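Local coordinates for protein beta-1,3-xylanase (Alcaligenes sp., PDB 2COV) that binds beta-1,3-xylan as the family 31 carbohydrate-binding module of a beta-1,3-xylanase, at residues A[37-41]-A[55-61]. Sequence-based numbering, arbitrary orientation.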
ATOM      1  N   ASN A  37       4.548  14.682  -8.194  1.00 10.92           N
ATOM      2  CA  ASN A  37       5.623  14.052  -7.414  1.00 10.77           C
ATOM      3  C   ASN A  37       5.433  14.357  -5.960  1.00 10.74           C
ATOM      4  O   ASN A  37       4.949  15.437  -5.609  1.00 12.00           O
ATOM      5  CB  ASN A  37       7.012  14.523  -7.899  1.00 11.97           C
ATOM      6  CG  ASN A  37       7.388  15.894  -7.357  1.00 12.03           C
ATOM      7  OD1 ASN A  37       8.072  15.967  -6.341  1.00 12.96           O
ATOM      8  ND2 ASN A  37       6.905  16.982  -8.006  1.00 11.75           N
ATOM      9  N   TYR A  38       5.850  13.432  -5.112  1.00 10.44           N
ATOM     10  CA  TYR A  38       5.869  13.648  -3.666  1.00 10.94           C
ATOM     11  C   TYR A  38       7.229  13.292  -3.113  1.00 10.85           C
ATOM     12  O   TYR A  38       7.800  12.289  -3.492  1.00 10.92           O
ATOM     13  CB  TYR A  38       4.801  12.848  -2.932  1.00 12.92           C
ATOM     14  CG  TYR A  38       3.391  13.327  -3.189  1.00 13.22           C
ATOM     15  CD1 TYR A  38       2.672  12.875  -4.257  1.00 14.28           C
ATOM     16  CD2 TYR A  38       2.799  14.253  -2.356  1.00 13.51           C
ATOM     17  CE1 TYR A  38       1.419  13.378  -4.548  1.00 15.14           C
ATOM     18  CE2 TYR A  38       1.567  14.746  -2.591  1.00 12.35           C
ATOM     19  CZ  TYR A  38       0.886  14.340  -3.700  1.00 14.38           C
ATOM     20  OH  TYR A  38      -0.367  14.842  -3.981  1.00 17.10           O
ATOM     21  N   VAL A  39       7.665  14.132  -2.187  1.00 11.04           N
ATOM     22  CA  VAL A  39       8.822  13.866  -1.371  1.00 11.82           C
ATOM     23  C   VAL A  39       8.306  13.665   0.046  1.00 11.22           C
ATOM     24  O   VAL A  39       7.505  14.432   0.515  1.00 11.85           O
ATOM     25  CB  VAL A  39       9.764  15.080  -1.468  1.00 13.82           C
ATOM     26  CG1 VAL A  39      10.940  14.828  -0.651  1.00 13.92           C
ATOM     27  CG2 VAL A  39      10.154  15.373  -2.933  1.00 14.00           C
ATOM     28  N   CYS A  40       8.833  12.657   0.739  1.00 11.52           N
ATOM     29  CA  CYS A  40       8.316  12.313   2.075  1.00 11.62           C
ATOM     30  C   CYS A  40       9.446  12.015   3.036  1.00 12.43           C
ATOM     31  O   CYS A  40      10.519  11.497   2.659  1.00 11.56           O
ATOM     32  CB  CYS A  40       7.423  11.065   2.049  1.00 13.74           C
ATOM     33  SG  CYS A  40       6.364  10.904   0.602  1.00 14.38           S
ATOM     34  N   LEU A  41       9.153  12.309   4.298  1.00 11.14           N
ATOM     35  CA  LEU A  41      10.048  11.957   5.414  1.00 11.67           C
ATOM     36  C   LEU A  41       9.178  11.198   6.407  1.00 12.25           C
ATOM     37  O   LEU A  41       8.181  11.730   6.906  1.00 12.71           O
ATOM     38  CB  LEU A  41      10.573  13.248   6.094  1.00 12.68           C
ATOM     39  CG  LEU A  41      11.665  13.035   7.097  1.00 13.51           C
ATOM     40  CD1 LEU A  41      12.952  12.729   6.406  1.00 15.31           C
ATOM     41  CD2 LEU A  41      11.848  14.263   8.046  1.00 14.66           C
ATOM     42  N   PHE A  55      13.919  17.260  -7.674  1.00 11.69           N
ATOM     43  CA  PHE A  55      12.676  17.413  -6.956  1.00 11.45           C
ATOM     44  C   PHE A  55      12.979  17.492  -5.494  1.00 11.81           C
ATOM     45  O   PHE A  55      13.667  16.597  -5.014  1.00 12.90           O
ATOM     46  CB  PHE A  55      11.731  16.259  -7.237  1.00 12.34           C
ATOM     47  CG  PHE A  55      11.310  16.165  -8.702  1.00 12.05           C
ATOM     48  CD1 PHE A  55      12.018  15.397  -9.577  1.00 13.44           C
ATOM     49  CD2 PHE A  55      10.185  16.831  -9.129  1.00 13.94           C
ATOM     50  CE1 PHE A  55      11.625  15.307 -10.912  1.00 14.07           C
ATOM     51  CE2 PHE A  55       9.793  16.779 -10.484  1.00 15.12           C
ATOM     52  CZ  PHE A  55      10.514  15.997 -11.327  1.00 15.37           C
ATOM     53  N   ARG A  56      12.470  18.477  -4.747  1.00 12.12           N
ATOM     54  CA  ARG A  56      12.982  18.732  -3.430  1.00 12.95           C
ATOM     55  C   ARG A  56      11.940  19.317  -2.498  1.00 12.35           C
ATOM     56  O   ARG A  56      11.040  20.037  -2.966  1.00 13.27           O
ATOM     57  CB  ARG A  56      14.170  19.592  -3.487  1.00 16.26           C
ATOM     58  CG  ARG A  56      14.098  20.884  -4.115  1.00 18.50           C
ATOM     59  CD  ARG A  56      15.747  21.487  -4.449  1.00 18.53           C
ATOM     60  NE  ARG A  56      16.556  21.348  -5.634  1.00 26.41           N
ATOM     61  CZ  ARG A  56      17.831  21.142  -5.484  1.00 21.75           C
ATOM     62  NH1 ARG A  56      18.610  21.011  -6.501  1.00 26.90           N
ATOM     63  NH2 ARG A  56      18.367  20.946  -4.195  1.00 25.35           N
ATOM     64  N   LYS A  57      12.023  18.989  -1.198  1.00 12.79           N
ATOM     65  CA  LYS A  57      11.182  19.585  -0.204  1.00 12.92           C
ATOM     66  C   LYS A  57      11.885  19.518   1.148  1.00 12.59           C
ATOM     67  O   LYS A  57      12.678  18.620   1.378  1.00 12.92           O
ATOM     68  CB  LYS A  57       9.803  18.905  -0.114  1.00 16.02           C
ATOM     69  CG  LYS A  57       8.644  19.833   0.383  1.00 19.60           C
ATOM     70  CD  LYS A  57       8.309  20.876  -0.641  1.00 22.39           C
ATOM     71  CE  LYS A  57       7.208  21.804  -0.100  1.00 26.72           C
ATOM     72  NZ  LYS A  57       7.062  23.051  -0.778  1.00 28.47           N
ATOM     73  N   THR A  58      11.592  20.480   2.024  1.00 13.43           N
ATOM     74  CA  THR A  58      12.165  20.540   3.361  1.00 13.95           C
ATOM     75  C   THR A  58      11.155  20.159   4.437  1.00 13.26           C
ATOM     76  O   THR A  58       9.935  20.388   4.325  1.00 15.14           O
ATOM     77  CB  THR A  58      12.744  21.956   3.607  1.00 16.19           C
ATOM     78  OG1 THR A  58      13.741  22.244   2.578  1.00 18.33           O
ATOM     79  CG2 THR A  58      13.304  22.114   4.964  1.00 19.99           C
ATOM     80  N   PHE A  59      11.687  19.577   5.524  1.00 13.20           N
ATOM     81  CA  PHE A  59      10.920  19.025   6.630  1.00 13.16           C
ATOM     82  C   PHE A  59      11.630  19.323   7.934  1.00 13.50           C
ATOM     83  O   PHE A  59      12.830  19.528   7.963  1.00 14.07           O
ATOM     84  CB  PHE A  59      10.904  17.481   6.502  1.00 13.46           C
ATOM     85  CG  PHE A  59      10.295  16.978   5.218  1.00 13.30           C
ATOM     86  CD1 PHE A  59      11.059  16.854   4.098  1.00 12.87           C
ATOM     87  CD2 PHE A  59       8.985  16.647   5.152  1.00 14.20           C
ATOM     88  CE1 PHE A  59      10.490  16.423   2.907  1.00 13.04           C
ATOM     89  CE2 PHE A  59       8.423  16.166   3.994  1.00 14.72           C
ATOM     90  CZ  PHE A  59       9.189  16.073   2.868  1.00 13.79           C
ATOM     91  N   ASN A  60      10.870  19.297   9.017  1.00 14.33           N
ATOM     92  CA  ASN A  60      11.462  19.312  10.353  1.00 15.14           C
ATOM     93  C   ASN A  60      12.226  18.011  10.569  1.00 14.90           C
ATOM     94  O   ASN A  60      11.730  16.946  10.168  1.00 16.13           O
ATOM     95  CB  ASN A  60      10.382  19.419  11.423  1.00 14.87           C
ATOM     96  CG  ASN A  60       9.547  20.668  11.310  1.00 16.00           C
ATOM     97  OD1 ASN A  60      10.046  21.781  11.091  1.00 20.88           O
ATOM     98  ND2 ASN A  60       8.255  20.476  11.475  1.00 17.55           N
ATOM     99  N   ALA A  61      13.349  18.055  11.232  1.00 14.66           N
ATOM    100  CA  ALA A  61      14.110  16.851  11.577  1.00 15.71           C
ATOM    101  C   ALA A  61      15.009  17.124  12.761  1.00 16.36           C
ATOM    102  O   ALA A  61      15.217  18.270  13.171  1.00 17.37           O
ATOM    103  CB  ALA A  61      14.936  16.366  10.393  1.00 16.43           C
TER
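Strands 37-41 and 55-60 run in roughly the same direction, their axes inclined by 36° and 7.1 Å apart at closest approach. The CA atoms of V39 and K57 lie 6.3 Å apart and those of L41 and F59 7.2 Å. The segments are not hydrogen-bonded to each other; both strands pair antiparallel with strand 44-51, hence their similar direction, and meet mainly through side chains, some against backbone. N37, V39 and L41 turn their CA-to-CB bonds toward F55, K57 and F59, whereas Y38, C40, R56 and T58 point away.

V39, L41 and F59 form the apolar centre. CB of L41 sits over the F59 ring face in a CH-pi contact, 4.0 Å from the centroid, while O of V39 approaches the ring edge, 3.3 Å from CZ of F59. CG1 of V39 reaches CE1 of F59 at 3.9 Å, and CD2 of L41 lies 3.7 Å from CB of F59 and 3.4 Å from O of N60. K57 contributes its aliphatic base, with its CB 4.1 Å from CB of V39, and then leads its amine away. At the other end CG of N37 lies 3.4 Å from CD2 of F55, while the amide ND2 is hydrogen-bonded to G48 O.

This is hydrophobic core of a beta-rich module, consistent with the immunoglobulin-like fold of the E-set clan. The sheet bends around strand 44-51, bringing its two flanking strands face to face; V25 of strand 22-28 and L69 and F71 of strand 66-75 adjoin V39, L41 and F55 respectively, and a disulfide ties C40 to C45.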